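Local coordinates for protein 2,3-dimethylmalate lyase (Aspergillus niger, PDB 3FA4) that is a lyase of the phosphoenolpyruvate phosphomutase family, built on a TIM barrel and holding a magnesium ion, at residues Ala159-Leu164 with Ala174-Ala179; Ile114-Gln119 with Lys129-Thr134. All coordinates share one frame; numbering follows the deposited sequence.

In the fold
Interaction 2 comes first along the chain and interaction 1 follows it; their centres are 10 Å apart. Interaction 2 folds the loop between strand 111-114 and helix 134-151 onto itself; interaction 1 packs the adjacent parallel strand 156-161 against helix 169-181. They touch directly: Asp116 of the loop meets Thr161 at the strand's end, and Val132 O takes a bond from Arg175 of the helix. Both sit towards the C-terminal end of the barrel strands, where Asp86 and Asp88 hold the magnesium ion. The side chain of Gln117 is about 7 Å from the magnesium ion and that of Thr161 about 13 Å, so interaction 2 lies nearer the metal site.

Interaction 1: Ala159-Leu164 with Ala174-Ala179; sequences ARTDSL and ARLRAA
Thr161 holds OG1 anti to its backbone N (chi1 -175°), with CG2 between N and the carbonyl carbon, and Leu176 holds CG anti to its own carbonyl carbon; the Thr161 methyl thereby meets the fork of the leucine. CG2 of Thr161 sits 3.6 Å from Leu176 CG, with both leucine methyls close by, and the two side chains cross obliquely. One of those methyls, Leu176 CD2, also rests 3.4 Å from the backbone Ala159 O. Two residues earlier in the strand the packing is methyl to methyl: Ala159 CB and Ala179 CB are 3.6 Å apart.

At the other end, Arg175 runs extended from CG to NE and passes Thr161 at about a right angle. Its CD lies 3.8 Å from Thr161 OG1 and 3.7 Å from Ser163 OG. No hydrogen bond joins strand and helix here. The guanidinium travels on to Asp116, Glu171 and Val132 O, a mixed acidic and carbonyl setting that would favour its positive charge. Thr161 OG1, buried, bonds to Asp116 and also accepts from Ser163 N (3.3 Å, 151°), an ST turn that bends the chain as it leaves the strand.

Strand and helix segments run nearly antiparallel, at 163° with axes 8.5 Å apart. Strand 156-161, helix 169-181 and the neighbouring parallel strand 186-189 follow one another as a beta-alpha-beta crossover, the connection from which a TIM barrel is built.

Interaction 2: Ile114-Gln119 with Lys129-Thr134; sequences IEDQVQ and KILVDT
Asp116 and Val132 make the tight side of this contact: Val132 N donates to Asp116 O at 2.8 Å and 171°, and CB and CG1 of Val132 close on the same oxygen. Beside them the buried Asp116 carboxylate lies across Leu131, with Asp116 OD1 3.6 Å from Leu131 CD2; Thr161, Asp162 N and Arg175 satisfy its oxygens. A second backbone bond, Val118 N to Ile130 O (3.0 Å), completes a single antiparallel bridge in which Gln117 and Leu131 are the non-hydrogen-bonded pair, their CA atoms 4.2 Å apart. This bridge pinches the base of the loop that follows barrel strand 111-114; residues 122-128 within that loop are not modelled, consistent with mobility. Gln117 extends beyond CG, and its NE2 donates to Glu115 OE2 (2.8 Å, 147°). That bond steadies the amide, whose OE1 lies 3.4 Å from Lys129 CB. The lysine chain bends at chi2 and chi3, and NZ pairs with Asp162. Toward solvent the packing thins: Val118 and the exposed Ile130 run alongside each other in the same direction, their CG2 methyls meeting at 4.0 Å.

Interaction 1: Ala159-Leu164 with Ala174-Ala179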
loop_
_atom_site.group_PDB
_atom_site.type_symbol
_atom_site.label_atom_id
_atom_site.label_comp_id
_atom_site.label_asym_id
_atom_site.label_seq_id
_atom_site.Cartn_x
_atom_site.Cartn_y
_atom_site.Cartn_z
ATOM N N ALA B 159 23.678 -14.228 -3.087
ATOM C CA ALA B 159 24.040 -13.844 -4.448
ATOM C C ALA B 159 23.595 -14.950 -5.417
ATOM O O ALA B 159 24.085 -16.051 -5.395
ATOM C CB ALA B 159 25.569 -13.561 -4.559
ATOM N N ARG B 160 22.601 -14.659 -6.235
ATOM C CA ARG B 160 22.115 -15.569 -7.230
ATOM C C ARG B 160 22.647 -15.196 -8.619
ATOM O O ARG B 160 22.785 -14.010 -8.961
ATOM C CB ARG B 160 20.586 -15.507 -7.212
ATOM C CG ARG B 160 19.961 -16.297 -8.286
ATOM C CD ARG B 160 18.516 -16.261 -8.141
ATOM N NE ARG B 160 17.884 -16.355 -9.440
ATOM C CZ ARG B 160 16.680 -16.866 -9.657
ATOM N NH1 ARG B 160 15.950 -17.305 -8.654
ATOM N NH2 ARG B 160 16.205 -16.899 -10.886
ATOM N N THR B 161 22.931 -16.224 -9.403
ATOM C CA THR B 161 23.294 -16.064 -10.774
ATOM C C THR B 161 22.467 -16.919 -11.692
ATOM O O THR B 161 22.252 -18.133 -11.471
ATOM C CB THR B 161 24.790 -16.182 -11.062
ATOM O OG1 THR B 161 25.024 -15.887 -12.436
ATOM C CG2 THR B 161 25.428 -17.581 -10.630
ATOM N N ASP B 162 21.906 -16.213 -12.690
ATOM C CA ASP B 162 21.061 -16.855 -13.674
ATOM C C ASP B 162 21.825 -17.097 -14.947
ATOM O O ASP B 162 21.199 -17.320 -15.990
ATOM C CB ASP B 162 19.802 -16.030 -13.923
ATOM C CG ASP B 162 18.871 -16.056 -12.735
ATOM O OD1 ASP B 162 18.064 -16.992 -12.587
ATOM O OD2 ASP B 162 18.982 -15.169 -11.910
ATOM N N SER B 163 23.165 -17.064 -14.864
ATOM C CA SER B 163 24.028 -17.138 -16.088
ATOM C C SER B 163 24.335 -18.510 -16.637
ATOM O O SER B 163 24.867 -18.580 -17.717
ATOM C CB SER B 163 25.337 -16.401 -15.897
ATOM O OG SER B 163 26.087 -17.024 -14.892
ATOM N N LEU B 164 23.985 -19.591 -15.932
ATOM C CA LEU B 164 24.361 -20.959 -16.390
ATOM C C LEU B 164 23.994 -21.316 -17.844
ATOM O O LEU B 164 24.841 -21.548 -18.689
ATOM C CB LEU B 164 23.829 -22.031 -15.415
ATOM C CG LEU B 164 24.252 -23.486 -15.546
ATOM C CD1 LEU B 164 25.754 -23.657 -15.426
ATOM C CD2 LEU B 164 23.580 -24.319 -14.474
ATOM N N ALA B 174 32.561 -17.773 -11.882
ATOM C CA ALA B 174 33.156 -16.425 -11.905
ATOM C C ALA B 174 32.326 -15.320 -11.288
ATOM O O ALA B 174 32.836 -14.565 -10.459
ATOM C CB ALA B 174 33.580 -15.983 -13.356
ATOM N N ARG B 175 31.067 -15.218 -11.696
ATOM C CA ARG B 175 30.130 -14.221 -11.166
ATOM C C ARG B 175 29.801 -14.487 -9.667
ATOM O O ARG B 175 29.664 -13.539 -8.855
ATOM C CB ARG B 175 28.821 -14.196 -11.997
ATOM C CG ARG B 175 28.917 -13.575 -13.388
ATOM C CD ARG B 175 27.686 -13.801 -14.164
ATOM N NE ARG B 175 27.783 -13.071 -15.432
ATOM C CZ ARG B 175 27.071 -11.995 -15.752
ATOM N NH1 ARG B 175 26.130 -11.503 -14.955
ATOM N NH2 ARG B 175 27.300 -11.392 -16.874
ATOM N N LEU B 176 29.654 -15.753 -9.300
ATOM C CA LEU B 176 29.543 -16.069 -7.844
ATOM C C LEU B 176 30.698 -15.577 -7.018
ATOM O O LEU B 176 30.462 -14.946 -6.017
ATOM C CB LEU B 176 29.268 -17.552 -7.550
ATOM C CG LEU B 176 27.831 -17.908 -7.942
ATOM C CD1 LEU B 176 27.601 -19.384 -7.769
ATOM C CD2 LEU B 176 26.795 -17.016 -7.197
ATOM N N ARG B 177 31.927 -15.898 -7.436
ATOM C CA ARG B 177 33.184 -15.501 -6.766
ATOM C C ARG B 177 33.331 -13.963 -6.737
ATOM O O ARG B 177 33.707 -13.398 -5.728
ATOM C CB ARG B 177 34.368 -16.091 -7.524
ATOM C CG ARG B 177 34.712 -17.475 -7.122
ATOM C CD ARG B 177 35.915 -17.990 -7.911
ATOM N NE ARG B 177 36.193 -19.412 -7.619
ATOM C CZ ARG B 177 36.642 -20.320 -8.508
ATOM N NH1 ARG B 177 36.868 -20.026 -9.809
ATOM N NH2 ARG B 177 36.840 -21.555 -8.094
ATOM N N ALA B 178 32.986 -13.265 -7.810
ATOM C CA ALA B 178 32.973 -11.817 -7.730
ATOM C C ALA B 178 32.018 -11.367 -6.597
ATOM O O ALA B 178 32.340 -10.480 -5.843
ATOM C CB ALA B 178 32.591 -11.221 -9.053
ATOM N N ALA B 179 30.852 -11.977 -6.453
ATOM C CA ALA B 179 29.898 -11.520 -5.434
ATOM C C ALA B 179 30.291 -11.977 -4.005
ATOM O O ALA B 179 29.983 -11.315 -3.034
ATOM C CB ALA B 179 28.498 -11.929 -5.779
#

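Interaction 2: Ile114-Gln119 with Lys129-Thr134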
loop_
_atom_site.group_PDB
_atom_site.type_symbol
_atom_site.label_atom_id
_atom_site.label_comp_id
_atom_site.label_asym_id
_atom_site.label_seq_id
_atom_site.Cartn_x
_atom_site.Cartn_y
_atom_site.Cartn_z
ATOM N N ILE B 114 19.459 -11.722 -4.497
ATOM C CA ILE B 114 19.568 -10.709 -5.594
ATOM C C ILE B 114 20.338 -11.294 -6.798
ATOM O O ILE B 114 21.389 -11.895 -6.615
ATOM C CB ILE B 114 20.220 -9.382 -5.057
ATOM C CG1 ILE B 114 19.114 -8.431 -4.634
ATOM C CG2 ILE B 114 21.097 -8.662 -6.107
ATOM C CD1 ILE B 114 19.626 -7.330 -4.003
ATOM N N GLU B 115 19.773 -11.172 -7.993
ATOM C CA GLU B 115 20.285 -11.869 -9.179
ATOM C C GLU B 115 20.889 -10.936 -10.249
ATOM O O GLU B 115 20.822 -9.673 -10.118
ATOM C CB GLU B 115 19.204 -12.793 -9.790
ATOM C CG GLU B 115 18.035 -12.072 -10.375
ATOM C CD GLU B 115 16.720 -12.894 -10.444
ATOM O OE1 GLU B 115 16.160 -13.259 -9.401
ATOM O OE2 GLU B 115 16.147 -13.056 -11.568
ATOM N N ASP B 116 21.498 -11.540 -11.293
ATOM C CA ASP B 116 22.289 -10.792 -12.292
ATOM C C ASP B 116 21.514 -10.470 -13.620
ATOM O O ASP B 116 22.096 -10.008 -14.615
ATOM C CB ASP B 116 23.634 -11.496 -12.538
ATOM C CG ASP B 116 23.471 -12.945 -12.875
ATOM O OD1 ASP B 116 22.327 -13.450 -12.779
ATOM O OD2 ASP B 116 24.469 -13.582 -13.236
ATOM N N GLN B 117 20.201 -10.679 -13.577
ATOM C CA GLN B 117 19.337 -10.383 -14.695
ATOM C C GLN B 117 19.075 -8.887 -14.810
ATOM O O GLN B 117 19.388 -8.115 -13.892
ATOM C CB GLN B 117 18.014 -11.157 -14.594
ATOM C CG GLN B 117 18.166 -12.678 -14.685
ATOM C CD GLN B 117 16.876 -13.354 -15.126
ATOM O OE1 GLN B 117 16.567 -13.398 -16.290
ATOM N NE2 GLN B 117 16.142 -13.888 -14.194
ATOM N N VAL B 118 18.559 -8.497 -15.973
ATOM C CA VAL B 118 18.118 -7.130 -16.232
ATOM C C VAL B 118 16.776 -6.967 -15.515
ATOM O O VAL B 118 16.032 -7.940 -15.320
ATOM C CB VAL B 118 17.987 -6.844 -17.733
ATOM C CG1 VAL B 118 17.500 -5.434 -17.952
ATOM C CG2 VAL B 118 19.321 -6.934 -18.383
ATOM N N GLN B 119 16.500 -5.743 -15.070
ATOM C CA GLN B 119 15.287 -5.496 -14.336
ATOM C C GLN B 119 14.070 -5.976 -15.122
ATOM O O GLN B 119 13.245 -6.749 -14.570
ATOM C CB GLN B 119 15.129 -4.015 -14.054
ATOM C CG GLN B 119 14.098 -3.746 -12.979
ATOM C CD GLN B 119 14.188 -2.308 -12.523
ATOM O OE1 GLN B 119 15.160 -1.580 -12.889
ATOM N NE2 GLN B 119 13.204 -1.879 -11.684
ATOM N N LYS B 129 15.923 -15.392 -20.618
ATOM C CA LYS B 129 16.686 -14.797 -19.490
ATOM C C LYS B 129 17.822 -13.939 -19.962
ATOM O O LYS B 129 18.795 -14.460 -20.513
ATOM C CB LYS B 129 17.220 -15.865 -18.546
ATOM C CG LYS B 129 16.075 -16.614 -17.868
ATOM C CD LYS B 129 16.421 -17.049 -16.478
ATOM C CE LYS B 129 17.615 -18.033 -16.476
ATOM N NZ LYS B 129 17.741 -18.711 -15.116
ATOM N N ILE B 130 17.671 -12.616 -19.777
ATOM C CA ILE B 130 18.645 -11.590 -20.223
ATOM C C ILE B 130 19.527 -11.066 -19.078
ATOM O O ILE B 130 19.032 -10.640 -18.028
ATOM C CB ILE B 130 17.926 -10.406 -20.842
ATOM C CG1 ILE B 130 16.892 -10.898 -21.870
ATOM C CG2 ILE B 130 18.950 -9.411 -21.472
ATOM C CD1 ILE B 130 17.478 -11.164 -23.312
ATOM N N LEU B 131 20.834 -11.047 -19.292
ATOM C CA LEU B 131 21.747 -10.795 -18.160
ATOM C C LEU B 131 22.440 -9.470 -18.223
ATOM O O LEU B 131 22.641 -8.934 -19.282
ATOM C CB LEU B 131 22.794 -11.886 -18.089
ATOM C CG LEU B 131 22.417 -13.269 -17.599
ATOM C CD1 LEU B 131 23.726 -13.847 -17.273
ATOM C CD2 LEU B 131 21.644 -13.220 -16.356
ATOM N N VAL B 132 22.805 -8.946 -17.063
ATOM C CA VAL B 132 23.579 -7.684 -16.960
ATOM C C VAL B 132 25.074 -8.010 -16.717
ATOM O O VAL B 132 25.410 -9.059 -16.071
ATOM C CB VAL B 132 22.915 -6.807 -15.829
ATOM C CG1 VAL B 132 23.654 -6.872 -14.524
ATOM C CG2 VAL B 132 22.726 -5.382 -16.281
ATOM N N ASP B 133 25.975 -7.173 -17.238
ATOM C CA ASP B 133 27.427 -7.417 -17.103
ATOM C C ASP B 133 27.800 -7.636 -15.631
ATOM O O ASP B 133 27.032 -7.261 -14.763
ATOM C CB ASP B 133 28.188 -6.240 -17.639
ATOM C CG ASP B 133 27.818 -4.990 -16.923
ATOM O OD1 ASP B 133 26.673 -4.474 -17.116
ATOM O OD2 ASP B 133 28.650 -4.565 -16.112
ATOM N N THR B 134 28.957 -8.259 -15.362
ATOM C CA THR B 134 29.324 -8.664 -14.015
ATOM C C THR B 134 29.529 -7.478 -13.139
ATOM O O THR B 134 29.188 -7.540 -11.966
ATOM C CB THR B 134 30.592 -9.570 -13.978
ATOM O OG1 THR B 134 30.366 -10.773 -14.741
ATOM C CG2 THR B 134 30.906 -10.002 -12.568
#